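PDB 3NV9: malic enzyme from Entamoeba histolytica, which probably catalyses the oxidative decarboxylation of malate to pyruvate with NAD or NADP as hydride acceptor. Local coordinates for residues Arg221-Gly226 / Asp296-Leu301; Val249-Lys254 / Gly286-Ala291. One frame throughout, in Å; residues are numbered along the deposited sequence.

Interaction 1 (Arg221-Gly226 / Asp296-Leu301)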
loop_
_atom_site.group_PDB
_atom_site.type_symbol
_atom_site.label_atom_id
_atom_site.label_comp_id
_atom_site.label_asym_id
_atom_site.label_seq_id
_atom_site.Cartn_x
_atom_site.Cartn_y
_atom_site.Cartn_z
ATOM N N ARG A 221 -14.864 -27.785 31.848
ATOM C CA ARG A 221 -14.284 -28.693 30.906
ATOM C C ARG A 221 -14.435 -28.105 29.491
ATOM O O ARG A 221 -15.542 -27.813 29.012
ATOM C CB ARG A 221 -14.943 -30.085 31.033
ATOM C CG ARG A 221 -14.615 -30.880 32.345
ATOM C CD ARG A 221 -15.114 -32.372 32.198
ATOM N NE ARG A 221 -14.425 -32.961 31.052
ATOM C CZ ARG A 221 -14.995 -33.302 29.895
ATOM N NH1 ARG A 221 -16.307 -33.192 29.690
ATOM N NH2 ARG A 221 -14.228 -33.740 28.915
ATOM N N MET A 222 -13.316 -27.964 28.813
ATOM C CA MET A 222 -13.324 -27.379 27.478
ATOM C C MET A 222 -12.778 -28.345 26.420
ATOM O O MET A 222 -11.660 -28.861 26.590
ATOM C CB MET A 222 -12.519 -26.092 27.507
ATOM C CG MET A 222 -13.101 -25.079 28.498
ATOM S SD MET A 222 -12.140 -23.593 28.345
ATOM C CE MET A 222 -12.647 -22.693 29.853
ATOM N N VAL A 223 -13.571 -28.593 25.362
ATOM C CA VAL A 223 -13.127 -29.397 24.204
ATOM C C VAL A 223 -12.842 -28.524 22.941
ATOM O O VAL A 223 -13.745 -27.841 22.457
ATOM C CB VAL A 223 -14.162 -30.462 23.813
ATOM C CG1 VAL A 223 -13.655 -31.327 22.597
ATOM C CG2 VAL A 223 -14.513 -31.340 25.010
ATOM N N PHE A 224 -11.615 -28.591 22.413
ATOM C CA PHE A 224 -11.227 -27.893 21.208
ATOM C C PHE A 224 -11.173 -28.784 19.948
ATOM O O PHE A 224 -10.389 -29.720 19.905
ATOM C CB PHE A 224 -9.885 -27.223 21.414
ATOM C CG PHE A 224 -9.915 -26.132 22.447
ATOM C CD1 PHE A 224 -9.913 -26.442 23.811
ATOM C CD2 PHE A 224 -9.892 -24.784 22.063
ATOM C CE1 PHE A 224 -9.914 -25.399 24.803
ATOM C CE2 PHE A 224 -9.878 -23.735 23.027
ATOM C CZ PHE A 224 -9.918 -24.039 24.400
ATOM N N ILE A 225 -12.038 -28.515 18.962
ATOM C CA ILE A 225 -12.097 -29.326 17.726
ATOM C C ILE A 225 -11.221 -28.630 16.685
ATOM O O ILE A 225 -11.594 -27.537 16.160
ATOM C CB ILE A 225 -13.520 -29.476 17.123
ATOM C CG1 ILE A 225 -14.595 -29.808 18.175
ATOM C CG2 ILE A 225 -13.536 -30.447 15.899
ATOM C CD1 ILE A 225 -14.471 -31.087 18.857
ATOM N N GLY A 226 -10.045 -29.222 16.441
ATOM C CA GLY A 226 -9.076 -28.689 15.477
ATOM C C GLY A 226 -7.813 -28.240 16.188
ATOM O O GLY A 226 -7.894 -27.648 17.254
ATOM N N ASP A 296 -18.414 -28.272 29.095
ATOM C CA ASP A 296 -18.972 -26.941 29.281
ATOM C C ASP A 296 -18.864 -26.069 28.033
ATOM O O ASP A 296 -19.780 -25.319 27.695
ATOM C CB ASP A 296 -18.292 -26.275 30.509
ATOM C CG ASP A 296 -18.519 -27.100 31.810
ATOM O OD1 ASP A 296 -17.618 -27.836 32.269
ATOM O OD2 ASP A 296 -19.624 -27.035 32.338
ATOM N N VAL A 297 -17.716 -26.170 27.394
ATOM C CA VAL A 297 -17.285 -25.317 26.319
ATOM C C VAL A 297 -16.779 -26.239 25.191
ATOM O O VAL A 297 -16.084 -27.239 25.436
ATOM C CB VAL A 297 -16.157 -24.336 26.817
ATOM C CG1 VAL A 297 -15.560 -23.482 25.693
ATOM C CG2 VAL A 297 -16.676 -23.439 27.964
ATOM N N LEU A 298 -17.164 -25.896 23.962
ATOM C CA LEU A 298 -16.768 -26.601 22.757
ATOM C C LEU A 298 -16.409 -25.496 21.811
ATOM O O LEU A 298 -17.253 -24.587 21.545
ATOM C CB LEU A 298 -17.950 -27.402 22.189
ATOM C CG LEU A 298 -17.820 -28.112 20.821
ATOM C CD1 LEU A 298 -16.471 -28.758 20.715
ATOM C CD2 LEU A 298 -18.953 -29.175 20.598
ATOM N N ILE A 299 -15.175 -25.555 21.318
ATOM C CA ILE A 299 -14.643 -24.498 20.468
ATOM C C ILE A 299 -14.023 -25.117 19.205
ATOM O O ILE A 299 -13.064 -25.927 19.318
ATOM C CB ILE A 299 -13.581 -23.630 21.231
ATOM C CG1 ILE A 299 -14.195 -22.887 22.422
ATOM C CG2 ILE A 299 -12.940 -22.646 20.323
ATOM C CD1 ILE A 299 -13.175 -21.924 23.137
ATOM N N SER A 300 -14.576 -24.764 18.044
ATOM C CA SER A 300 -14.024 -25.159 16.741
ATOM C C SER A 300 -13.749 -23.986 15.786
ATOM O O SER A 300 -14.578 -23.073 15.661
ATOM C CB SER A 300 -14.966 -26.140 16.030
ATOM O OG SER A 300 -14.366 -26.614 14.821
ATOM N N LEU A 301 -12.590 -24.060 15.119
ATOM C CA LEU A 301 -12.198 -23.220 13.977
ATOM C C LEU A 301 -11.418 -24.099 12.991
ATOM O O LEU A 301 -10.206 -23.936 12.761
ATOM C CB LEU A 301 -11.346 -22.015 14.395
ATOM C CG LEU A 301 -11.728 -20.754 13.599
ATOM C CD1 LEU A 301 -11.068 -19.482 14.137
ATOM C CD2 LEU A 301 -11.513 -20.900 12.037
#

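Interaction 2 (Val249-Lys254 / Gly286-Ala291). With SO4 (sulfate ion), chain G.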
loop_
_atom_site.group_PDB
_atom_site.type_symbol
_atom_site.label_atom_id
_atom_site.label_comp_id
_atom_site.label_asym_id
_atom_site.label_seq_id
_atom_site.Cartn_x
_atom_site.Cartn_y
_atom_site.Cartn_z
ATOM N N VAL A 249 -9.393 -30.716 26.447
ATOM C CA VAL A 249 -8.897 -31.603 25.404
ATOM C C VAL A 249 -8.884 -30.900 24.039
ATOM O O VAL A 249 -9.937 -30.396 23.613
ATOM C CB VAL A 249 -9.834 -32.806 25.118
ATOM C CG1 VAL A 249 -9.034 -33.970 24.543
ATOM C CG2 VAL A 249 -10.718 -33.168 26.269
ATOM N N MET A 250 -7.755 -30.947 23.337
ATOM C CA MET A 250 -7.743 -30.628 21.894
ATOM C C MET A 250 -7.744 -31.867 20.916
ATOM O O MET A 250 -7.061 -32.858 21.167
ATOM C CB MET A 250 -6.585 -29.686 21.600
ATOM C CG MET A 250 -6.362 -29.402 20.160
ATOM S SD MET A 250 -5.607 -27.783 20.011
ATOM C CE MET A 250 -3.875 -28.048 20.074
ATOM N N PHE A 251 -8.491 -31.808 19.809
ATOM C CA PHE A 251 -8.406 -32.869 18.774
ATOM C C PHE A 251 -7.818 -32.372 17.445
ATOM O O PHE A 251 -8.158 -31.278 16.970
ATOM C CB PHE A 251 -9.752 -33.529 18.500
ATOM C CG PHE A 251 -10.337 -34.261 19.675
ATOM C CD1 PHE A 251 -10.865 -33.554 20.779
ATOM C CD2 PHE A 251 -10.401 -35.676 19.686
ATOM C CE1 PHE A 251 -11.420 -34.251 21.887
ATOM C CE2 PHE A 251 -10.989 -36.388 20.794
ATOM C CZ PHE A 251 -11.482 -35.684 21.883
ATOM N N ASP A 252 -6.922 -33.165 16.847
ATOM C CA ASP A 252 -6.538 -32.939 15.458
ATOM C C ASP A 252 -7.229 -33.984 14.547
ATOM O O ASP A 252 -8.180 -34.650 14.994
ATOM C CB ASP A 252 -5.021 -32.906 15.324
ATOM C CG ASP A 252 -4.399 -34.240 15.551
ATOM O OD1 ASP A 252 -5.168 -35.200 15.730
ATOM O OD2 ASP A 252 -3.156 -34.314 15.558
ATOM N N SER A 253 -6.796 -34.111 13.287
ATOM C CA SER A 253 -7.425 -35.081 12.346
ATOM C C SER A 253 -7.367 -36.552 12.820
ATOM O O SER A 253 -8.306 -37.332 12.591
ATOM C CB SER A 253 -6.843 -34.969 10.928
ATOM O OG SER A 253 -5.410 -34.924 10.915
ATOM N N LYS A 254 -6.277 -36.878 13.517
ATOM C CA LYS A 254 -5.934 -38.226 13.937
ATOM C C LYS A 254 -6.380 -38.597 15.358
ATOM O O LYS A 254 -5.973 -39.645 15.850
ATOM C CB LYS A 254 -4.420 -38.397 13.877
ATOM C CG LYS A 254 -3.738 -37.744 12.678
ATOM C CD LYS A 254 -2.601 -38.619 12.140
ATOM C CE LYS A 254 -2.482 -38.513 10.617
ATOM N NZ LYS A 254 -3.825 -38.620 9.942
ATOM N N GLY A 286 -10.640 -40.787 23.907
ATOM C CA GLY A 286 -10.453 -41.636 22.758
ATOM C C GLY A 286 -11.357 -41.303 21.605
ATOM O O GLY A 286 -11.224 -41.890 20.542
ATOM N N SER A 287 -12.293 -40.382 21.829
ATOM C CA SER A 287 -13.133 -39.855 20.756
ATOM C C SER A 287 -13.788 -38.519 21.147
ATOM O O SER A 287 -14.186 -38.316 22.319
ATOM C CB SER A 287 -14.211 -40.867 20.367
ATOM O OG SER A 287 -15.251 -40.890 21.324
ATOM N N ILE A 288 -13.924 -37.632 20.157
ATOM C CA ILE A 288 -14.582 -36.335 20.360
ATOM C C ILE A 288 -15.841 -36.517 21.181
ATOM O O ILE A 288 -16.080 -35.747 22.097
ATOM C CB ILE A 288 -14.948 -35.608 19.036
ATOM C CG1 ILE A 288 -13.713 -35.364 18.181
ATOM C CG2 ILE A 288 -15.641 -34.282 19.342
ATOM C CD1 ILE A 288 -14.029 -35.040 16.694
ATOM N N ALA A 289 -16.643 -37.527 20.851
ATOM C CA ALA A 289 -17.906 -37.834 21.572
ATOM C C ALA A 289 -17.722 -38.206 23.061
ATOM O O ALA A 289 -18.596 -37.909 23.884
ATOM C CB ALA A 289 -18.692 -38.930 20.834
ATOM N N GLU A 290 -16.610 -38.882 23.388
ATOM C CA GLU A 290 -16.281 -39.223 24.777
ATOM C C GLU A 290 -15.915 -37.925 25.484
ATOM O O GLU A 290 -16.336 -37.656 26.602
ATOM C CB GLU A 290 -15.114 -40.242 24.869
ATOM C CG GLU A 290 -15.534 -41.760 24.613
ATOM C CD GLU A 290 -14.339 -42.736 24.333
ATOM O OE1 GLU A 290 -14.342 -43.426 23.283
ATOM O OE2 GLU A 290 -13.407 -42.811 25.177
ATOM N N ALA A 291 -15.117 -37.121 24.817
ATOM C CA ALA A 291 -14.746 -35.847 25.363
ATOM C C ALA A 291 -15.979 -34.959 25.661
ATOM O O ALA A 291 -16.069 -34.376 26.727
ATOM C CB ALA A 291 -13.790 -35.161 24.429
HETATM S S SO4 G . -5.951 -30.333 12.545
HETATM O O1 SO4 G . -7.243 -30.676 13.175
HETATM O O2 SO4 G . -4.845 -30.137 13.485
HETATM O O3 SO4 G . -5.502 -31.384 11.593
HETATM O O4 SO4 G . -6.156 -29.028 11.934
#

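Interaction 1 (Arg221-Gly226 / Asp296-Leu301)
Ile-225 and Leu-298 meet on one face of a parallel strand pair, and Ile-225 is worth following outward. Its CB sits 3.8 Å from Ser-300 OG, the side chain directly across from it. CG1 is anti to the carbonyl carbon (chi1 -45°) and runs into Leu-298 CD1 at 3.3 Å, tighter than usual for two carbons. CG2 stays on the serine side, while the tip, CD1, lies 3.6 Å from the same Leu-298 CD1. Ser-300 OG is hydrogen-bonded to Glu-332 OE2, outside the two segments.

Strands 222-225 and 297-300 are neighbours at the middle of the Rossmann-type sheet of the NAD-binding domain, joined in register by main-chain bonds such as Val-223 N to Val-297 O. Gly-226 follows the end of its strand and leads into the turn before helix 229-240, a place consistent with the glycine-rich dinucleotide-binding loop of such folds; its backbone conformation would jam a CB against the preceding carbonyl.

On the other face, Met-222 and Val-297 lie side by side, CG of the methionine 3.6 Å from CB of the valine. Further along, Ile-299 CD1 approaches Phe-224 CE2 obliquely at 3.8 Å. Helices 229-240 and 193-213 cover this face, through Ile-238 on Met-222 and Ile-299, and Leu-206 on Val-297.

At the start of the strands a carboxylate joins the main-chain pairing. Asp-296 OD1 accepts from Arg-221 N at 2.8 Å through its anti lone pair, and OD2 forms a salt bridge with Lys-215. Arg-221 O is gripped twice in its carbonyl plane, by Asp-296 N and by Val-297 N, while the guanidinium leads off to bond Ala-291 O through NH2.

Interaction 2 (Val249-Lys254 / Gly286-Ala291)
Phe-251 and Ile-288 each hold their first branch, CG and CG1 respectively, anti to the carbonyl carbon (chi1 -63° and -59°), and this brings the phenyl ring and the CG1 methylene together. CG1 stands over a ring face, 3.8 Å from the centroid and 19° off the normal, a CH-pi contact displaced toward the rim by CG and CD2. The ring also reaches the helix backbone: CE2 comes to 3.3 Å from Ile-288 N, and Ile-288 CA stands over the ring face near CZ. Ala-291, one turn on, meets the ring differently, its CB near the ring plane at the edge, 3.5 Å from CZ. Val-249 CG2 adds a looser touch on that methyl at 4.1 Å.

The helix start is capped by Ser-287, the N-cap residue, whose OG accepts from Glu-290 N at 3.2 Å.

Beyond Phe-251 the strand ends in an Asx turn, Asp-252 OD1 taking the N-H of Lys-254, while OD2 forms salt bridges with Arg-261 and Lys-273. A sulfate, probably from the crystallisation liquor, rests there on a weak bond from Ser-253 N. This is helix-on-sheet packing in the Rossmann-type domain, short helix 288-292 laid against the face that carries Val-223 and Ile-225. Strand 222-225 runs alongside strand 248-252, with Val-223 touching both Phe-251 and Ala-291, while Trp-313 of helix 311-315 packs on Ile-288 and Ala-289.

Interactions 1 and 2 have centres 10 Å apart in the NAD-binding domain and share one sheet. Along the chain come 221-226, then 249-254, 286-291 and 296-301, so both segments of interaction 2 fall between those of interaction 1. Strand 222-225 is the common element, flanked by 248-252 and 297-300. Phe-224 bonds strand 248-252 on the side away from 297-300, its N to Val-249 O at 2.7 Å and its O to Phe-251 N at 2.8 Å, both probable hydrogen bonds. Helix 288-292 leads directly into strand 297-300 and packs on the sheet through Ile-288 CG2, 3.4 Å from Ile-225 CD1. The two contacts join the sheet's middle strands and lay a short helix on one face.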